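Long-range contacts in phospholethanolamine N-methyltransferase 2 (Haemonchus contortus, PDB 4KRI), which probably catalyses S-adenosylmethionine-dependent N-methylation of phosphomonomethylethanolamine on the nematode route to phosphocholine: residues Tyr313-Lys321 with Asn425-Gln433; Asp228-Gly236 with Thr255-Glu263. All coordinates share one frame; numbering follows the deposited sequence.

Contact 1: residues Tyr313-Lys321 with Asn425-Gln433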
ATOM      1  N   TYR A 313      13.744  -9.180  -5.274  1.00 20.80           N
ATOM      2  CA  TYR A 313      14.837 -10.125  -5.091  1.00 20.99           C
ATOM      3  C   TYR A 313      15.388 -10.060  -3.668  1.00 21.38           C
ATOM      4  O   TYR A 313      15.635 -11.092  -3.033  1.00 21.95           O
ATOM      5  CB  TYR A 313      15.936  -9.823  -6.116  1.00 21.19           C
ATOM      6  CG  TYR A 313      17.055 -10.828  -6.149  1.00 23.13           C
ATOM      7  CD1 TYR A 313      17.052 -11.858  -7.075  1.00 25.08           C
ATOM      8  CD2 TYR A 313      18.124 -10.742  -5.267  1.00 25.72           C
ATOM      9  CE1 TYR A 313      18.094 -12.783  -7.119  1.00 25.01           C
ATOM     10  CE2 TYR A 313      19.163 -11.662  -5.303  1.00 29.72           C
ATOM     11  CZ  TYR A 313      19.135 -12.680  -6.234  1.00 28.61           C
ATOM     12  OH  TYR A 313      20.163 -13.600  -6.279  1.00 32.29           O
ATOM     13  N   ARG A 314      15.575  -8.844  -3.163  1.00 21.16           N
ATOM     14  CA  ARG A 314      16.124  -8.644  -1.819  1.00 21.58           C
ATOM     15  C   ARG A 314      15.204  -9.244  -0.741  1.00 22.57           C
ATOM     16  O   ARG A 314      15.681  -9.887   0.209  1.00 22.76           O
ATOM     17  CB  ARG A 314      16.303  -7.143  -1.562  1.00 24.69           C
ATOM     18  CG  ARG A 314      16.729  -6.780  -0.152  1.00 31.46           C
ATOM     19  CD  ARG A 314      16.934  -5.271  -0.028  1.00 42.00           C
ATOM     20  NE  ARG A 314      17.382  -4.882   1.308  1.00 47.92           N
ATOM     21  CZ  ARG A 314      16.556  -4.643   2.323  1.00 48.71           C
ATOM     22  NH1 ARG A 314      15.242  -4.757   2.145  1.00 43.03           N
ATOM     23  NH2 ARG A 314      17.036  -4.293   3.511  1.00 44.13           N
ATOM     24  N   ALA A 315      13.899  -9.058  -0.913  1.00 23.22           N
ATOM     25  CA  ALA A 315      12.930  -9.464   0.108  1.00 21.41           C
ATOM     26  C   ALA A 315      12.680 -10.972   0.138  1.00 20.45           C
ATOM     27  O   ALA A 315      12.270 -11.512   1.163  1.00 21.47           O
ATOM     28  CB  ALA A 315      11.617  -8.715  -0.086  1.00 21.80           C
ATOM     29  N   LEU A 316      12.912 -11.646  -0.990  1.00 23.12           N
ATOM     30  CA  LEU A 316      12.708 -13.099  -1.055  1.00 20.45           C
ATOM     31  C   LEU A 316      13.782 -13.852  -0.295  1.00 22.52           C
ATOM     32  O   LEU A 316      14.954 -13.459  -0.308  1.00 22.74           O
ATOM     33  CB  LEU A 316      12.721 -13.584  -2.511  1.00 20.80           C
ATOM     34  CG  LEU A 316      11.467 -13.379  -3.349  1.00 18.29           C
ATOM     35  CD1 LEU A 316      11.765 -13.653  -4.827  1.00 21.12           C
ATOM     36  CD2 LEU A 316      10.383 -14.320  -2.856  1.00 24.67           C
ATOM     37  N   LYS A 317      13.383 -14.944   0.358  1.00 22.03           N
ATOM     38  CA  LYS A 317      14.338 -15.936   0.856  1.00 23.11           C
ATOM     39  C   LYS A 317      15.049 -16.574  -0.335  1.00 27.34           C
ATOM     40  O   LYS A 317      14.477 -16.676  -1.414  1.00 25.74           O
ATOM     41  CB  LYS A 317      13.586 -17.020   1.649  1.00 23.51           C
ATOM     42  CG  LYS A 317      12.832 -16.486   2.848  1.00 26.94           C
ATOM     43  CD  LYS A 317      11.768 -17.467   3.389  1.00 25.41           C
ATOM     44  CE  LYS A 317      12.372 -18.797   3.805  1.00 31.27           C
ATOM     45  NZ  LYS A 317      11.367 -19.684   4.468  1.00 26.66           N
ATOM     46  N   PRO A 318      16.310 -16.990  -0.156  1.00 22.19           N
ATOM     47  CA  PRO A 318      16.946 -17.833  -1.177  1.00 26.37           C
ATOM     48  C   PRO A 318      16.033 -19.020  -1.492  1.00 23.72           C
ATOM     49  O   PRO A 318      15.523 -19.647  -0.545  1.00 26.58           O
ATOM     50  CB  PRO A 318      18.214 -18.326  -0.475  1.00 26.35           C
ATOM     51  CG  PRO A 318      18.527 -17.256   0.545  1.00 30.57           C
ATOM     52  CD  PRO A 318      17.179 -16.756   1.014  1.00 23.95           C
ATOM     53  N   GLY A 319      15.798 -19.292  -2.773  1.00 28.50           N
ATOM     54  CA  GLY A 319      14.893 -20.355  -3.185  1.00 32.56           C
ATOM     55  C   GLY A 319      13.440 -19.909  -3.285  1.00 31.14           C
ATOM     56  O   GLY A 319      12.581 -20.664  -3.744  1.00 30.75           O
ATOM     57  N   GLY A 320      13.162 -18.680  -2.858  1.00 25.64           N
ATOM     58  CA  GLY A 320      11.806 -18.141  -2.909  1.00 20.89           C
ATOM     59  C   GLY A 320      11.349 -17.819  -4.322  1.00 23.25           C
ATOM     60  O   GLY A 320      12.158 -17.741  -5.249  1.00 23.59           O
ATOM     61  N   LYS A 321      10.046 -17.613  -4.489  1.00 21.93           N
ATOM     62  CA  LYS A 321       9.480 -17.465  -5.829  1.00 20.75           C
ATOM     63  C   LYS A 321       8.666 -16.192  -5.976  1.00 20.72           C
ATOM     64  O   LYS A 321       7.911 -15.823  -5.078  1.00 20.69           O
ATOM     65  CB  LYS A 321       8.608 -18.678  -6.175  1.00 23.25           C
ATOM     66  CG  LYS A 321       7.971 -18.579  -7.560  1.00 36.01           C
ATOM     67  CD  LYS A 321       7.319 -19.898  -7.996  1.00 38.71           C
ATOM     68  CE  LYS A 321       8.311 -20.804  -8.700  1.00 47.95           C
ATOM     69  NZ  LYS A 321       7.720 -22.122  -9.072  1.00 47.77           N
ATOM     70  N   ASN A 425       0.181 -10.235 -19.406  1.00 26.13           N
ATOM     71  CA  ASN A 425       1.400 -11.030 -19.298  1.00 22.11           C
ATOM     72  C   ASN A 425       1.607 -11.692 -17.938  1.00 27.19           C
ATOM     73  O   ASN A 425       1.204 -11.149 -16.914  1.00 26.84           O
ATOM     74  CB  ASN A 425       2.617 -10.162 -19.621  1.00 27.87           C
ATOM     75  CG  ASN A 425       2.692  -9.791 -21.089  1.00 28.79           C
ATOM     76  OD1 ASN A 425       2.166 -10.504 -21.946  1.00 26.21           O
ATOM     77  ND2 ASN A 425       3.367  -8.685 -21.388  1.00 32.11           N
ATOM     78  N   PHE A 426       2.260 -12.852 -17.960  1.00 23.99           N
ATOM     79  CA  PHE A 426       2.592 -13.636 -16.772  1.00 25.57           C
ATOM     80  C   PHE A 426       4.115 -13.743 -16.661  1.00 24.53           C
ATOM     81  O   PHE A 426       4.808 -13.955 -17.659  1.00 24.91           O
ATOM     82  CB  PHE A 426       1.987 -15.035 -16.924  1.00 28.27           C
ATOM     83  CG  PHE A 426       2.415 -16.020 -15.860  1.00 28.69           C
ATOM     84  CD1 PHE A 426       1.637 -16.205 -14.733  1.00 29.61           C
ATOM     85  CD2 PHE A 426       3.566 -16.785 -16.011  1.00 31.19           C
ATOM     86  CE1 PHE A 426       2.015 -17.110 -13.753  1.00 31.47           C
ATOM     87  CE2 PHE A 426       3.954 -17.690 -15.043  1.00 30.43           C
ATOM     88  CZ  PHE A 426       3.176 -17.854 -13.908  1.00 28.43           C
ATOM     89  N   PHE A 427       4.637 -13.582 -15.454  1.00 22.05           N
ATOM     90  CA  PHE A 427       6.061 -13.753 -15.194  1.00 24.54           C
ATOM     91  C   PHE A 427       6.229 -14.489 -13.868  1.00 22.31           C
ATOM     92  O   PHE A 427       5.572 -14.161 -12.883  1.00 22.82           O
ATOM     93  CB  PHE A 427       6.758 -12.389 -15.135  1.00 28.76           C
ATOM     94  CG  PHE A 427       8.057 -12.399 -14.376  1.00 24.36           C
ATOM     95  CD1 PHE A 427       9.198 -12.985 -14.916  1.00 27.77           C
ATOM     96  CD2 PHE A 427       8.140 -11.800 -13.131  1.00 23.10           C
ATOM     97  CE1 PHE A 427      10.395 -12.995 -14.204  1.00 26.42           C
ATOM     98  CE2 PHE A 427       9.332 -11.810 -12.410  1.00 28.55           C
ATOM     99  CZ  PHE A 427      10.461 -12.403 -12.951  1.00 25.63           C
ATOM    100  N   ALA A 428       7.088 -15.504 -13.848  1.00 20.53           N
ATOM    101  CA  ALA A 428       7.470 -16.135 -12.582  1.00 23.96           C
ATOM    102  C   ALA A 428       8.960 -16.435 -12.605  1.00 24.54           C
ATOM    103  O   ALA A 428       9.534 -16.603 -13.676  1.00 25.31           O
ATOM    104  CB  ALA A 428       6.674 -17.410 -12.351  1.00 28.63           C
ATOM    105  N   ALA A 429       9.588 -16.491 -11.433  1.00 24.04           N
ATOM    106  CA  ALA A 429      11.008 -16.817 -11.342  1.00 20.85           C
ATOM    107  C   ALA A 429      11.370 -17.113  -9.903  1.00 23.24           C
ATOM    108  O   ALA A 429      10.574 -16.872  -8.981  1.00 24.36           O
ATOM    109  CB  ALA A 429      11.867 -15.672 -11.877  1.00 25.26           C
ATOM    110  N   VAL A 430      12.569 -17.642  -9.712  1.00 22.17           N
ATOM    111  CA  VAL A 430      13.027 -18.002  -8.376  1.00 21.27           C
ATOM    112  C   VAL A 430      14.363 -17.330  -8.028  1.00 24.35           C
ATOM    113  O   VAL A 430      15.186 -17.048  -8.911  1.00 23.79           O
ATOM    114  CB  VAL A 430      13.080 -19.550  -8.173  1.00 43.96           C
ATOM    115  CG1 VAL A 430      11.856 -20.214  -8.762  1.00 30.99           C
ATOM    116  CG2 VAL A 430      14.287 -20.133  -8.815  1.00 58.81           C
ATOM    117  N   LYS A 431      14.556 -17.057  -6.742  1.00 25.37           N
ATOM    118  CA  LYS A 431      15.822 -16.532  -6.251  1.00 26.88           C
ATOM    119  C   LYS A 431      16.732 -17.722  -6.011  1.00 22.62           C
ATOM    120  O   LYS A 431      16.314 -18.693  -5.401  1.00 27.03           O
ATOM    121  CB  LYS A 431      15.607 -15.776  -4.938  1.00 25.45           C
ATOM    122  CG  LYS A 431      16.894 -15.224  -4.321  1.00 28.58           C
ATOM    123  CD  LYS A 431      16.562 -14.239  -3.196  1.00 25.11           C
ATOM    124  CE  LYS A 431      17.818 -13.712  -2.512  1.00 24.96           C
ATOM    125  NZ  LYS A 431      17.406 -12.678  -1.502  1.00 24.21           N
ATOM    126  N   PRO A 432      17.976 -17.667  -6.520  1.00 23.01           N
ATOM    127  CA  PRO A 432      18.828 -18.856  -6.422  1.00 26.31           C
ATOM    128  C   PRO A 432      19.073 -19.338  -5.010  1.00 36.79           C
ATOM    129  O   PRO A 432      19.080 -18.496  -4.097  1.00 32.57           O
ATOM    130  CB  PRO A 432      20.163 -18.409  -7.060  1.00 32.52           C
ATOM    131  CG  PRO A 432      19.964 -16.971  -7.514  1.00 38.95           C
ATOM    132  CD  PRO A 432      18.481 -16.707  -7.516  1.00 29.60           C
ATOM    133  N   GLN A 433      19.186 -20.671  -4.890  1.00 43.33           N
ATOM    134  CA  GLN A 433      19.655 -21.464  -3.730  1.00 60.75           C
ATOM    135  C   GLN A 433      18.620 -22.308  -2.956  1.00 68.98           C
ATOM    136  O   GLN A 433      18.934 -22.855  -1.896  1.00 73.49           O
ATOM    137  CB  GLN A 433      20.523 -20.649  -2.779  1.00 61.78           C
ATOM    138  CG  GLN A 433      21.836 -20.220  -3.394  1.00 65.60           C
ATOM    139  CD  GLN A 433      22.452 -19.079  -2.633  1.00 68.80           C
ATOM    140  OE1 GLN A 433      22.134 -18.861  -1.460  1.00 59.26           O
ATOM    141  NE2 GLN A 433      23.327 -18.327  -3.295  1.00 70.52           N
ATOM    142  OXT GLN A 433      17.469 -22.494  -3.355  1.00 69.75           O
TER
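Lys431 runs its fully extended side chain to the end of helix 305-315 and shows how a lysine can close a helix C terminus. Its NZ donates a hydrogen bond of 2.8 Å to each of Tyr313 O and Leu316 O, tilted by some 20° from either carbonyl plane; Asn288 OD1 is a third partner for the ammonium group. On the way the aliphatic chain passes roughly perpendicular to the Tyr313 side chain. Lys431 CG sits over one ring face, 4.1 Å from the centroid, in a CH-pi contact offset toward the rim. With its CG opposite the backbone N (chi1 -173°), the Tyr313 ring is set beside the lysine chain, and its hydroxyl OH reaches Pro432 CG at 3.6 Å.

The backbone joins in where strand 422-430 pairs antiparallel with strand 320-329. Lys431 N donates to Gly320 O (2.9 Å), while Gly319 N, in the type II turn from Lys317 to Gly320, donates to Lys431 O from above the carbonyl plane. Beyond this compact part the contact thins toward solvent: Pro318 and Gly319 are exposed, and the poorly ordered terminal Gln433 brings CB to within 4.0 Å of Pro318 CB.

A buried ammonium gripped by three oxygens, two of them carbonyls at a helix C terminus, would probably be stabilised as a cation and ties the chain's tail to the helix.

Contact 2: residues Asp228-Gly236 with Thr255-Glu263. With SAH (S-adenosyl-L-homocysteine), chain D.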
ATOM      1  N   ASP A 228       2.244  -9.500  -0.867  1.00 16.85           N
ATOM      2  CA  ASP A 228       1.387  -9.157  -2.014  1.00 16.84           C
ATOM      3  C   ASP A 228       1.579  -7.688  -2.326  1.00 22.27           C
ATOM      4  O   ASP A 228       1.265  -6.837  -1.506  1.00 21.28           O
ATOM      5  CB  ASP A 228      -0.089  -9.445  -1.672  1.00 19.47           C
ATOM      6  CG  ASP A 228      -1.032  -9.238  -2.861  1.00 28.74           C
ATOM      7  OD1 ASP A 228      -0.883  -8.233  -3.601  1.00 30.12           O
ATOM      8  OD2 ASP A 228      -1.939 -10.085  -3.067  1.00 29.52           O
ATOM      9  N   ILE A 229       2.100  -7.394  -3.515  1.00 18.36           N
ATOM     10  CA  ILE A 229       2.373  -6.023  -3.903  1.00 17.82           C
ATOM     11  C   ILE A 229       1.196  -5.492  -4.721  1.00 19.18           C
ATOM     12  O   ILE A 229       0.862  -6.045  -5.766  1.00 23.12           O
ATOM     13  CB  ILE A 229       3.696  -5.931  -4.718  1.00 18.96           C
ATOM     14  CG1 ILE A 229       4.887  -6.215  -3.794  1.00 20.41           C
ATOM     15  CG2 ILE A 229       3.826  -4.559  -5.375  1.00 20.37           C
ATOM     16  CD1 ILE A 229       6.231  -6.374  -4.527  1.00 25.06           C
ATOM     17  N   GLY A 230       0.583  -4.408  -4.247  1.00 18.23           N
ATOM     18  CA  GLY A 230      -0.574  -3.837  -4.911  1.00 19.11           C
ATOM     19  C   GLY A 230      -1.825  -4.634  -4.617  1.00 22.43           C
ATOM     20  O   GLY A 230      -2.566  -5.010  -5.519  1.00 23.52           O
ATOM     21  N   VAL A 231      -2.068  -4.845  -3.334  1.00 20.21           N
ATOM     22  CA  VAL A 231      -3.084  -5.770  -2.856  1.00 21.34           C
ATOM     23  C   VAL A 231      -4.528  -5.271  -3.052  1.00 23.96           C
ATOM     24  O   VAL A 231      -5.482  -6.047  -2.932  1.00 24.59           O
ATOM     25  CB  VAL A 231      -2.785  -6.126  -1.379  1.00 22.53           C
ATOM     26  CG1 VAL A 231      -3.123  -4.961  -0.459  1.00 24.87           C
ATOM     27  CG2 VAL A 231      -3.507  -7.399  -0.968  1.00 23.61           C
ATOM     28  N   GLY A 232      -4.692  -3.988  -3.380  1.00 21.93           N
ATOM     29  CA  GLY A 232      -6.003  -3.451  -3.712  1.00 19.06           C
ATOM     30  C   GLY A 232      -6.950  -3.537  -2.523  1.00 19.34           C
ATOM     31  O   GLY A 232      -6.570  -3.196  -1.406  1.00 22.24           O
ATOM     32  N   ILE A 233      -8.171  -4.027  -2.748  1.00 21.79           N
ATOM     33  CA  ILE A 233      -9.122  -4.149  -1.647  1.00 22.05           C
ATOM     34  C   ILE A 233      -9.064  -5.502  -0.946  1.00 21.46           C
ATOM     35  O   ILE A 233      -9.910  -5.804  -0.095  1.00 22.29           O
ATOM     36  CB  ILE A 233     -10.565  -3.801  -2.063  1.00 24.26           C
ATOM     37  CG1 ILE A 233     -11.077  -4.752  -3.144  1.00 25.48           C
ATOM     38  CG2 ILE A 233     -10.654  -2.355  -2.519  1.00 26.31           C
ATOM     39  CD1 ILE A 233     -12.534  -4.481  -3.515  1.00 27.98           C
ATOM     40  N   GLY A 234      -8.054  -6.305  -1.289  1.00 23.46           N
ATOM     41  CA  GLY A 234      -7.652  -7.398  -0.411  1.00 24.43           C
ATOM     42  C   GLY A 234      -8.074  -8.807  -0.804  1.00 21.70           C
ATOM     43  O   GLY A 234      -7.658  -9.779  -0.163  1.00 22.93           O
ATOM     44  N   GLY A 235      -8.902  -8.925  -1.835  1.00 22.01           N
ATOM     45  CA  GLY A 235      -9.456 -10.214  -2.212  1.00 23.48           C
ATOM     46  C   GLY A 235      -8.433 -11.307  -2.445  1.00 24.13           C
ATOM     47  O   GLY A 235      -8.615 -12.444  -1.994  1.00 24.67           O
ATOM     48  N   GLY A 236      -7.356 -10.961  -3.134  1.00 24.48           N
ATOM     49  CA  GLY A 236      -6.293 -11.914  -3.417  1.00 21.71           C
ATOM     50  C   GLY A 236      -5.537 -12.352  -2.180  1.00 19.48           C
ATOM     51  O   GLY A 236      -5.252 -13.546  -2.008  1.00 23.06           O
ATOM     52  N   THR A 255      -4.599   4.696  -0.285  1.00 25.33           N
ATOM     53  CA  THR A 255      -5.349   4.625   0.963  1.00 25.30           C
ATOM     54  C   THR A 255      -6.820   4.322   0.717  1.00 25.54           C
ATOM     55  O   THR A 255      -7.466   3.705   1.561  1.00 26.74           O
ATOM     56  CB  THR A 255      -5.244   5.910   1.801  1.00 29.69           C
ATOM     57  OG1 THR A 255      -5.358   7.050   0.943  1.00 35.40           O
ATOM     58  CG2 THR A 255      -3.917   5.945   2.549  1.00 28.85           C
ATOM     59  N   ASN A 256      -7.359   4.766  -0.415  1.00 25.25           N
ATOM     60  CA  ASN A 256      -8.725   4.393  -0.785  1.00 25.56           C
ATOM     61  C   ASN A 256      -8.905   2.875  -0.879  1.00 23.97           C
ATOM     62  O   ASN A 256      -9.883   2.327  -0.364  1.00 26.93           O
ATOM     63  CB  ASN A 256      -9.151   5.031  -2.105  1.00 26.36           C
ATOM     64  CG  ASN A 256      -9.486   6.493  -1.969  1.00 32.54           C
ATOM     65  OD1 ASN A 256      -9.709   6.991  -0.869  1.00 31.25           O
ATOM     66  ND2 ASN A 256      -9.554   7.192  -3.105  1.00 28.81           N
ATOM     67  N   MET A 257      -7.954   2.211  -1.530  1.00 23.67           N
ATOM     68  CA  MET A 257      -7.964   0.759  -1.666  1.00 20.84           C
ATOM     69  C   MET A 257      -7.808   0.079  -0.316  1.00 23.48           C
ATOM     70  O   MET A 257      -8.597  -0.796   0.059  1.00 22.43           O
ATOM     71  CB  MET A 257      -6.805   0.303  -2.567  1.00 22.86           C
ATOM     72  CG  MET A 257      -6.993   0.589  -4.022  1.00 29.91           C
ATOM     73  SD  MET A 257      -8.263  -0.493  -4.694  1.00 29.39           S
ATOM     74  CE  MET A 257      -7.821  -0.512  -6.405  1.00 33.34           C
ATOM     75  N   LEU A 258      -6.778   0.473   0.425  1.00 20.18           N
ATOM     76  CA  LEU A 258      -6.466  -0.248   1.645  1.00 22.87           C
ATOM     77  C   LEU A 258      -7.496   0.009   2.742  1.00 26.72           C
ATOM     78  O   LEU A 258      -7.717  -0.846   3.599  1.00 24.47           O
ATOM     79  CB  LEU A 258      -5.045   0.070   2.120  1.00 25.68           C
ATOM     80  CG  LEU A 258      -4.387  -1.171   2.728  1.00 37.14           C
ATOM     81  CD1 LEU A 258      -4.118  -2.188   1.640  1.00 28.39           C
ATOM     82  CD2 LEU A 258      -3.116  -0.834   3.487  1.00 38.68           C
ATOM     83  N   ALA A 259      -8.155   1.168   2.708  1.00 22.83           N
ATOM     84  CA  ALA A 259      -9.234   1.418   3.660  1.00 28.12           C
ATOM     85  C   ALA A 259     -10.275   0.301   3.591  1.00 27.19           C
ATOM     86  O   ALA A 259     -10.805  -0.134   4.628  1.00 28.37           O
ATOM     87  CB  ALA A 259      -9.888   2.761   3.377  1.00 29.46           C
ATOM     88  N   VAL A 260     -10.566  -0.151   2.374  1.00 26.66           N
ATOM     89  CA  VAL A 260     -11.551  -1.209   2.153  1.00 26.81           C
ATOM     90  C   VAL A 260     -11.024  -2.560   2.623  1.00 24.04           C
ATOM     91  O   VAL A 260     -11.716  -3.307   3.317  1.00 25.49           O
ATOM     92  CB  VAL A 260     -11.935  -1.311   0.676  1.00 30.40           C
ATOM     93  CG1 VAL A 260     -12.944  -2.423   0.464  1.00 25.66           C
ATOM     94  CG2 VAL A 260     -12.490   0.017   0.182  1.00 30.93           C
ATOM     95  N   ALA A 261      -9.790  -2.867   2.249  1.00 21.32           N
ATOM     96  CA  ALA A 261      -9.166  -4.108   2.687  1.00 22.61           C
ATOM     97  C   ALA A 261      -9.149  -4.210   4.215  1.00 21.88           C
ATOM     98  O   ALA A 261      -9.463  -5.257   4.780  1.00 19.58           O
ATOM     99  CB  ALA A 261      -7.743  -4.220   2.110  1.00 20.10           C
ATOM    100  N   LEU A 262      -8.794  -3.105   4.877  1.00 20.83           N
ATOM    101  CA  LEU A 262      -8.649  -3.063   6.313  1.00 21.05           C
ATOM    102  C   LEU A 262      -9.990  -3.191   6.989  1.00 22.64           C
ATOM    103  O   LEU A 262     -10.112  -3.935   7.956  1.00 21.38           O
ATOM    104  CB  LEU A 262      -7.947  -1.769   6.747  1.00 23.35           C
ATOM    105  CG  LEU A 262      -6.442  -1.773   6.481  1.00 19.34           C
ATOM    106  CD1 LEU A 262      -5.914  -0.357   6.421  1.00 24.48           C
ATOM    107  CD2 LEU A 262      -5.747  -2.525   7.600  1.00 20.14           C
ATOM    108  N   GLU A 263     -11.000  -2.493   6.465  1.00 22.51           N
ATOM    109  CA  GLU A 263     -12.343  -2.566   7.041  1.00 25.42           C
ATOM    110  C   GLU A 263     -12.824  -4.003   7.011  1.00 23.84           C
ATOM    111  O   GLU A 263     -13.412  -4.506   7.979  1.00 25.85           O
ATOM    112  CB  GLU A 263     -13.306  -1.706   6.223  1.00 30.86           C
ATOM    113  CG  GLU A 263     -14.760  -1.834   6.641  1.00 41.91           C
ATOM    114  CD  GLU A 263     -15.683  -0.958   5.816  1.00 52.18           C
ATOM    115  OE1 GLU A 263     -15.178  -0.134   5.022  1.00 50.20           O
ATOM    116  OE2 GLU A 263     -16.915  -1.093   5.964  1.00 57.38           O
TER
HETATM  117  N   SAH D 701      -3.972  -7.160  -6.635  1.00 31.29           N
HETATM  118  CA  SAH D 701      -5.352  -6.650  -6.425  1.00 29.47           C
HETATM  119  CB  SAH D 701      -5.426  -5.123  -6.821  1.00 30.95           C
HETATM  120  CG  SAH D 701      -5.251  -4.766  -8.292  1.00 34.37           C
HETATM  121  SD  SAH D 701      -5.310  -2.969  -8.583  1.00 29.55           S
HETATM  122  C   SAH D 701      -6.355  -7.504  -7.095  1.00 31.49           C
HETATM  123  O   SAH D 701      -6.012  -8.537  -7.653  1.00 28.93           O
HETATM  124  OXT SAH D 701      -7.540  -7.296  -6.891  1.00 25.84           O
HETATM  125  C5' SAH D 701      -3.617  -2.350  -8.554  1.00 28.44           C
HETATM  126  C4' SAH D 701      -3.167  -1.863  -7.295  1.00 27.75           C
HETATM  127  O4' SAH D 701      -1.739  -1.614  -7.379  1.00 27.10           O
HETATM  128  C3' SAH D 701      -3.775  -0.546  -6.996  1.00 29.00           C
HETATM  129  O3' SAH D 701      -4.502  -0.651  -5.791  1.00 28.73           O
HETATM  130  C2' SAH D 701      -2.656   0.383  -6.839  1.00 25.60           C
HETATM  131  O2' SAH D 701      -2.869   1.330  -5.818  1.00 33.07           O
HETATM  132  C1' SAH D 701      -1.514  -0.531  -6.535  1.00 23.50           C
HETATM  133  N9  SAH D 701      -0.171   0.106  -6.766  1.00 24.65           N
HETATM  134  C8  SAH D 701       0.266   0.700  -7.900  1.00 28.99           C
HETATM  135  N7  SAH D 701       1.537   1.070  -7.713  1.00 28.78           N
HETATM  136  C5  SAH D 701       1.919   0.698  -6.474  1.00 26.33           C
HETATM  137  C6  SAH D 701       3.117   0.829  -5.760  1.00 29.48           C
HETATM  138  N6  SAH D 701       4.218   1.450  -6.307  1.00 30.07           N
HETATM  139  N1  SAH D 701       3.160   0.331  -4.504  1.00 27.31           N
HETATM  140  C2  SAH D 701       2.102  -0.273  -3.952  1.00 25.59           C
HETATM  141  N3  SAH D 701       0.941  -0.420  -4.616  1.00 22.94           N
HETATM  142  C4  SAH D 701       0.819   0.066  -5.865  1.00 24.73           C
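Gly230 O accepts a hydrogen bond of 2.8 Å from the amino N of S-adenosylhomocysteine, whose ribose O3' lies 3.3 Å from Met257 CG on the facing helix. Gly230, Gly232 and Gly235 fit the glycine-rich GxGxxG loop that follows the first strand of a Rossmann-like methyltransferase fold, here strand 225-229. Within it the chain makes a type II' turn from Val231 to Gly234, and the bare CA of Gly232 comes within 3.6 Å of the ligand CB; Gly232 N is held in turn by Asp252 OD1. Gly234 then serves as N-cap of helix 235-244.

Helix 255-268 packs against this loop without a single hydrogen bond between the segments, so apolar side chains and close backbone packing make the fit. Ile233 is the main apolar element. Its CG2 sits opposite the carbonyl carbon, and from there it meets Met257 SD at 3.7 Å and Val260 CB at 3.6 Å; the Ile233 and Val260 side chains run alongside each other in the same direction. Two residues earlier, Val231 CG1 touches Leu258 CD1 where the two side chains meet roughly perpendicular. Met257, bent at chi2 (-71°), serves both neighbours: its sulfur rests near Gly232 and Ile233, while its CE turns to the ribose hydroxyl. Thus the buried face of helix 255-268 flanks the loop and one edge of the cofactor site. The backbones come closest at Ala261, whose CA makes a CA-H...O contact of 3.3 Å with Ile233 O.

In the fold
Read from the N terminus, contact 2 comes first and closes a short loop of 18 intervening residues: strand 225-229 leads through the glycine-rich turn, helix 235-244 and strand 247-252 to helix 255-268, which folds back on that turn. Contact 1 opens only afterwards and closes a loop of 103 residues, mostly helical, by bringing the C-terminal tail back to helix 305-315 and strand 320-329. The two are therefore in series, neither nested nor crossed. Their centres lie about 23 Å apart, yet strands 225-229, 290-296, 320-329 and 422-430 pair in that order, linking the cofactor loop to the chain's end.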